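Proline iminopeptidase (Streptomyces halstedii, PDB 3WMR) is an amidohydrolase of the alpha/beta-hydrolase fold with a hydrophobic tunnel for polyketide substrates, and probably releases N-terminal proline from peptides. Local coordinates at residues A65-T70 against V76-Q81; V121-S126 against E305-Y310. All blocks are in the same frame, centred on the assembly; numbering follows the deposited sequence.

Contact 1: A65-T70 against V76-Q81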
loop_
_atom_site.group_PDB
_atom_site.type_symbol
_atom_site.label_atom_id
_atom_site.label_comp_id
_atom_site.label_asym_id
_atom_site.label_seq_id
_atom_site.Cartn_x
_atom_site.Cartn_y
_atom_site.Cartn_z
ATOM N N ALA A 65 2.772 10.787 7.219
ATOM C CA ALA A 65 3.490 11.867 6.530
ATOM C C ALA A 65 2.676 12.603 5.472
ATOM O O ALA A 65 2.864 13.796 5.242
ATOM C CB ALA A 65 4.739 11.301 5.886
ATOM N N MET A 66 1.765 11.891 4.825
ATOM C CA MET A 66 0.988 12.455 3.733
ATOM C C MET A 66 -0.086 13.470 4.144
ATOM O O MET A 66 -0.787 14.018 3.286
ATOM C CB MET A 66 0.380 11.309 2.915
ATOM C CG MET A 66 1.459 10.471 2.251
ATOM S SD MET A 66 0.819 9.222 1.111
ATOM C CE MET A 66 -0.079 10.261 -0.033
ATOM N N THR A 67 -0.227 13.726 5.445
ATOM C CA THR A 67 -0.970 14.907 5.910
ATOM C C THR A 67 -0.337 16.204 5.396
ATOM O O THR A 67 -0.978 17.238 5.414
ATOM C CB THR A 67 -1.049 14.988 7.445
ATOM O OG1 THR A 67 0.271 14.960 7.982
ATOM C CG2 THR A 67 -1.861 13.816 8.023
ATOM N N SER A 68 0.912 16.156 4.938
ATOM C CA SER A 68 1.535 17.324 4.323
ATOM C C SER A 68 0.713 17.875 3.164
ATOM O O SER A 68 0.668 19.075 2.949
ATOM C CB SER A 68 2.952 17.001 3.840
ATOM O OG SER A 68 2.940 16.116 2.723
ATOM N N LEU A 69 0.054 17.004 2.403
ATOM C CA LEU A 69 -0.762 17.469 1.288
ATOM C C LEU A 69 -1.850 18.488 1.658
ATOM O O LEU A 69 -2.221 19.311 0.815
ATOM C CB LEU A 69 -1.399 16.275 0.538
ATOM C CG LEU A 69 -0.435 15.164 0.109
ATOM C CD1 LEU A 69 -1.231 14.013 -0.491
ATOM C CD2 LEU A 69 0.608 15.660 -0.872
ATOM N N THR A 70 -2.346 18.450 2.904
ATOM C CA THR A 70 -3.351 19.425 3.361
ATOM C C THR A 70 -2.776 20.850 3.382
ATOM O O THR A 70 -3.515 21.820 3.345
ATOM C CB THR A 70 -3.940 19.086 4.748
ATOM O OG1 THR A 70 -2.899 19.129 5.740
ATOM C CG2 THR A 70 -4.592 17.711 4.740
ATOM N N VAL A 76 -7.151 14.871 3.267
ATOM C CA VAL A 76 -6.535 13.561 3.241
ATOM C C VAL A 76 -7.273 12.596 4.181
ATOM O O VAL A 76 -7.455 12.894 5.374
ATOM C CB VAL A 76 -5.043 13.655 3.594
ATOM C CG1 VAL A 76 -4.403 12.280 3.611
ATOM C CG2 VAL A 76 -4.309 14.551 2.599
ATOM N N VAL A 77 -7.698 11.456 3.628
ATOM C CA VAL A 77 -8.403 10.426 4.371
ATOM C C VAL A 77 -7.510 9.206 4.563
ATOM O O VAL A 77 -7.206 8.485 3.591
ATOM C CB VAL A 77 -9.710 10.002 3.669
ATOM C CG1 VAL A 77 -10.431 8.926 4.474
ATOM C CG2 VAL A 77 -10.616 11.216 3.450
ATOM N N HIS A 78 -7.049 9.010 5.809
ATOM C CA HIS A 78 -6.384 7.765 6.205
ATOM C C HIS A 78 -7.433 6.811 6.739
ATOM O O HIS A 78 -8.390 7.248 7.373
ATOM C CB HIS A 78 -5.348 7.981 7.311
ATOM C CG HIS A 78 -4.102 8.669 6.858
ATOM N ND1 HIS A 78 -4.027 10.035 6.690
ATOM C CD2 HIS A 78 -2.869 8.189 6.584
ATOM C CE1 HIS A 78 -2.807 10.363 6.308
ATOM N NE2 HIS A 78 -2.086 9.262 6.236
ATOM N N TYR A 79 -7.266 5.517 6.478
ATOM C CA TYR A 79 -8.089 4.509 7.148
ATOM C C TYR A 79 -7.407 3.146 7.310
ATOM O O TYR A 79 -6.489 2.804 6.576
ATOM C CB TYR A 79 -9.456 4.374 6.469
ATOM C CG TYR A 79 -9.546 3.454 5.260
ATOM C CD1 TYR A 79 -9.241 3.915 3.978
ATOM C CD2 TYR A 79 -10.011 2.138 5.387
ATOM C CE1 TYR A 79 -9.364 3.087 2.867
ATOM C CE2 TYR A 79 -10.132 1.304 4.277
ATOM C CZ TYR A 79 -9.805 1.783 3.017
ATOM O OH TYR A 79 -9.919 0.968 1.898
ATOM N N ASP A 80 -7.868 2.391 8.302
ATOM C CA ASP A 80 -7.389 1.037 8.551
ATOM C C ASP A 80 -8.377 0.080 7.953
ATOM O O ASP A 80 -9.551 0.099 8.293
ATOM C CB ASP A 80 -7.300 0.735 10.041
ATOM C CG ASP A 80 -6.183 1.474 10.723
ATOM O OD1 ASP A 80 -5.226 1.919 10.052
ATOM O OD2 ASP A 80 -6.277 1.598 11.949
ATOM N N GLN A 81 -7.895 -0.755 7.052
ATOM C CA GLN A 81 -8.700 -1.809 6.458
ATOM C C GLN A 81 -9.140 -2.854 7.492
ATOM O O GLN A 81 -8.527 -3.011 8.546
ATOM C CB GLN A 81 -7.930 -2.434 5.291
ATOM C CG GLN A 81 -7.761 -1.440 4.149
ATOM C CD GLN A 81 -6.627 -1.771 3.200
ATOM O OE1 GLN A 81 -6.431 -2.927 2.821
ATOM N NE2 GLN A 81 -5.908 -0.738 2.765
#

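Contact 2: V121-S126 against E305-Y310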
loop_
_atom_site.group_PDB
_atom_site.type_symbol
_atom_site.label_atom_id
_atom_site.label_comp_id
_atom_site.label_asym_id
_atom_site.label_seq_id
_atom_site.Cartn_x
_atom_site.Cartn_y
_atom_site.Cartn_z
ATOM N N VAL A 121 -9.898 11.304 -5.085
ATOM C CA VAL A 121 -8.680 10.803 -5.726
ATOM C C VAL A 121 -8.209 9.623 -4.876
ATOM O O VAL A 121 -8.378 9.643 -3.659
ATOM C CB VAL A 121 -7.616 11.917 -5.813
ATOM C CG1 VAL A 121 -6.331 11.453 -6.489
ATOM C CG2 VAL A 121 -8.179 13.116 -6.559
ATOM N N LEU A 122 -7.690 8.573 -5.503
ATOM C CA LEU A 122 -7.143 7.435 -4.758
ATOM C C LEU A 122 -5.628 7.369 -4.865
ATOM O O LEU A 122 -5.068 7.485 -5.961
ATOM C CB LEU A 122 -7.709 6.098 -5.252
ATOM C CG LEU A 122 -9.163 5.699 -5.022
ATOM C CD1 LEU A 122 -9.338 4.272 -5.520
ATOM C CD2 LEU A 122 -9.561 5.791 -3.560
ATOM N N PHE A 123 -4.977 7.204 -3.706
ATOM C CA PHE A 123 -3.542 6.899 -3.618
ATOM C C PHE A 123 -3.451 5.533 -2.965
ATOM O O PHE A 123 -3.965 5.323 -1.869
ATOM C CB PHE A 123 -2.840 7.945 -2.759
ATOM C CG PHE A 123 -1.386 7.661 -2.494
ATOM C CD1 PHE A 123 -0.407 8.200 -3.301
ATOM C CD2 PHE A 123 -1.004 6.878 -1.413
ATOM C CE1 PHE A 123 0.935 7.961 -3.035
ATOM C CE2 PHE A 123 0.351 6.643 -1.126
ATOM C CZ PHE A 123 1.313 7.183 -1.939
ATOM N N GLY A 124 -2.833 4.583 -3.641
ATOM C CA GLY A 124 -2.751 3.226 -3.124
ATOM C C GLY A 124 -1.296 2.854 -3.048
ATOM O O GLY A 124 -0.610 2.901 -4.044
ATOM N N GLN A 125 -0.826 2.524 -1.843
ATOM C CA GLN A 125 0.573 2.180 -1.609
ATOM C C GLN A 125 0.722 0.678 -1.413
ATOM O O GLN A 125 0.018 0.121 -0.588
ATOM C CB GLN A 125 1.060 2.942 -0.366
ATOM C CG GLN A 125 2.558 3.154 -0.322
ATOM C CD GLN A 125 3.311 1.985 0.252
ATOM O OE1 GLN A 125 2.730 1.107 0.873
ATOM N NE2 GLN A 125 4.632 1.985 0.075
ATOM N N SER A 126 1.590 0.018 -2.194
ATOM C CA SER A 126 1.818 -1.440 -2.064
ATOM C C SER A 126 0.550 -2.182 -2.489
ATOM O O SER A 126 -0.040 -1.833 -3.517
ATOM C CB SER A 126 2.306 -1.795 -0.625
ATOM O OG SER A 126 2.115 -3.155 -0.224
ATOM N N GLU A 305 6.264 17.252 -3.411
ATOM C CA GLU A 305 6.280 17.997 -4.673
ATOM C C GLU A 305 5.681 17.188 -5.833
ATOM O O GLU A 305 4.921 17.716 -6.644
ATOM C CB GLU A 305 7.705 18.414 -5.050
ATOM C CG GLU A 305 8.295 19.532 -4.199
ATOM C CD GLU A 305 9.782 19.768 -4.461
ATOM O OE1 GLU A 305 10.393 19.020 -5.267
ATOM O OE2 GLU A 305 10.348 20.705 -3.847
ATOM N N VAL A 306 6.036 15.911 -5.914
ATOM C CA VAL A 306 5.577 15.072 -7.020
ATOM C C VAL A 306 4.069 14.881 -6.928
ATOM O O VAL A 306 3.362 15.077 -7.902
ATOM C CB VAL A 306 6.309 13.722 -7.057
ATOM C CG1 VAL A 306 5.629 12.755 -8.030
ATOM C CG2 VAL A 306 7.755 13.931 -7.466
ATOM N N MET A 307 3.589 14.564 -5.732
ATOM C CA MET A 307 2.170 14.408 -5.485
ATOM C C MET A 307 1.377 15.671 -5.793
ATOM O O MET A 307 0.394 15.628 -6.532
ATOM C CB MET A 307 1.928 13.960 -4.046
ATOM C CG MET A 307 2.216 12.485 -3.804
ATOM S SD MET A 307 1.142 11.393 -4.773
ATOM C CE MET A 307 -0.460 11.803 -4.103
ATOM N N ILE A 308 1.808 16.806 -5.252
ATOM C CA ILE A 308 1.091 18.057 -5.493
ATOM C C ILE A 308 1.013 18.396 -6.985
ATOM O O ILE A 308 -0.041 18.823 -7.474
ATOM C CB ILE A 308 1.724 19.234 -4.718
ATOM C CG1 ILE A 308 1.560 19.020 -3.217
ATOM C CG2 ILE A 308 1.096 20.560 -5.133
ATOM C CD1 ILE A 308 0.131 18.877 -2.747
ATOM N N ASP A 309 2.126 18.199 -7.698
ATOM C CA ASP A 309 2.191 18.415 -9.150
ATOM C C ASP A 309 1.154 17.553 -9.899
ATOM O O ASP A 309 0.419 18.042 -10.762
ATOM C CB ASP A 309 3.607 18.115 -9.640
ATOM C CG ASP A 309 3.826 18.509 -11.086
ATOM O OD1 ASP A 309 4.272 19.657 -11.320
ATOM O OD2 ASP A 309 3.555 17.675 -11.988
ATOM N N TYR A 310 1.085 16.273 -9.544
ATOM C CA TYR A 310 0.091 15.373 -10.128
ATOM C C TYR A 310 -1.322 15.818 -9.722
ATOM O O TYR A 310 -2.217 15.946 -10.573
ATOM C CB TYR A 310 0.341 13.918 -9.681
ATOM C CG TYR A 310 -0.849 13.023 -9.931
ATOM C CD1 TYR A 310 -1.108 12.527 -11.209
ATOM C CD2 TYR A 310 -1.751 12.729 -8.917
ATOM C CE1 TYR A 310 -2.219 11.740 -11.467
ATOM C CE2 TYR A 310 -2.863 11.946 -9.164
ATOM C CZ TYR A 310 -3.098 11.452 -10.445
ATOM O OH TYR A 310 -4.210 10.655 -10.694
#

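Contact 1: A65-T70 against V76-Q81
The backbones of 65-70 and 76-81 come closest where T67 meets V76, with their CA atoms 6.3 Å apart; here a 3-10 segment that includes 65-67, followed by residues with helical backbone angles, lies against the start of strand 76-80. V76 accounts for 81 of the 222 Å² buried between the two segments, and its CG2 does most of the touching. With chi1 at 178°, CG1 is anti to the backbone N and CG2 is anti to the carbonyl carbon, which places CG2 among three residues of segment 65-70. It lies 3.6 Å from M66 O, an oxygen that already accepts the N-H of L69, so the methyl packs beside an engaged carbonyl. The same CG2 is 3.8 Å from T70 CG2, in a pair of side chains crossing at nearly a right angle, and 4.0 Å from L69 CB.

The two threonines use their branches alike. T70 holds OG1 between its own N and carbonyl carbon (chi1 63°), from where it reaches back to T67 O at 2.7 Å. That bond is almost collinear with the carbonyl (165°), and T67 O also takes the N-H of T70, so two bonds grip it. T67 likewise turns its hydroxyl back to L64 O and gives its methyl to the strand: T67 CG2 sits 4.0 Å from H78 CE1, oblique to the imidazole. H78 NE2 is bonded to L63 O, which ties the ring to the chain leading into segment 65-70.

Strand 76-80 lies between strands 32-39 and 49-52 in the sheet, and M66, V76 and H78 all rest on L51. From segment 65-70, M66 and L69 also reach helix 300-312.

Contact 2: V121-S126 against E305-Y310
F123 carries CG anti to its backbone N (chi1 175°), while M307 folds its chain at chi2 and chi3, both -63°; together these torsions set the thioether beside the phenyl ring. The result is a Met-aromatic contact between strand 120-125 of the central sheet and helix 300-312, one of the helices flanking the sheet in this alpha/beta-hydrolase fold. The paired CA atoms indicate spacing and direction: F123 and M307 are 9.6 Å apart, V121 and Y310 10.8 Å, so residues two apart on the strand match residues three apart on the helix, and the numbering rises along the strand as it falls along the helix, the two directions being oblique. Only side chains bridge such a gap.

M307 meets one side of the phenyl with two atoms. Its CE is 3.7 Å from F123 CD1, and SD is 3.8 Å from that same CD1, with CE1 of F123 only slightly farther away. SD lies 4.9 Å from the ring centroid and 68° off the ring normal, an oblique approach. The two side chains cross at roughly a right angle, and both are buried.

M307 and Y310 also touch M259 of strand 258-263, while F123 and Y310 share V147 of strand 143-149, so the helix spans several strands here. Beyond F123 the strand leads through G124 to S126, the predicted nucleophile, in a sequence consistent with a nucleophile elbow. The hydroxyl of Y310 is held by P257 O, which fixes the far end of that ring, and V121 meets the ring itself: V121 CG1 comes in at its edge, near the ring plane, 4.4 Å from Y310 CE2.

The two contacts, with centres about 11 Å apart, join into one apolar layer against the same sheet. F123 connects them: M66 SD of contact 1 lies 3.4 Å from F123 CE2, while M307 meets the CD1-CE1 side, and both sulfurs lie on the same side of the ring plane. L69 makes a second join, its CD2 being 3.8 Å from M307 CB and likewise 3.8 Å from I308 CD1. Side chain to side chain, M66 is about 11 Å from the predicted catalytic S126 and about 12 Å from H293, and F123 is about 10 Å from both D266 and H293. Contact 2 reaches the site directly, because S126 immediately follows Q125, the last residue of its strand.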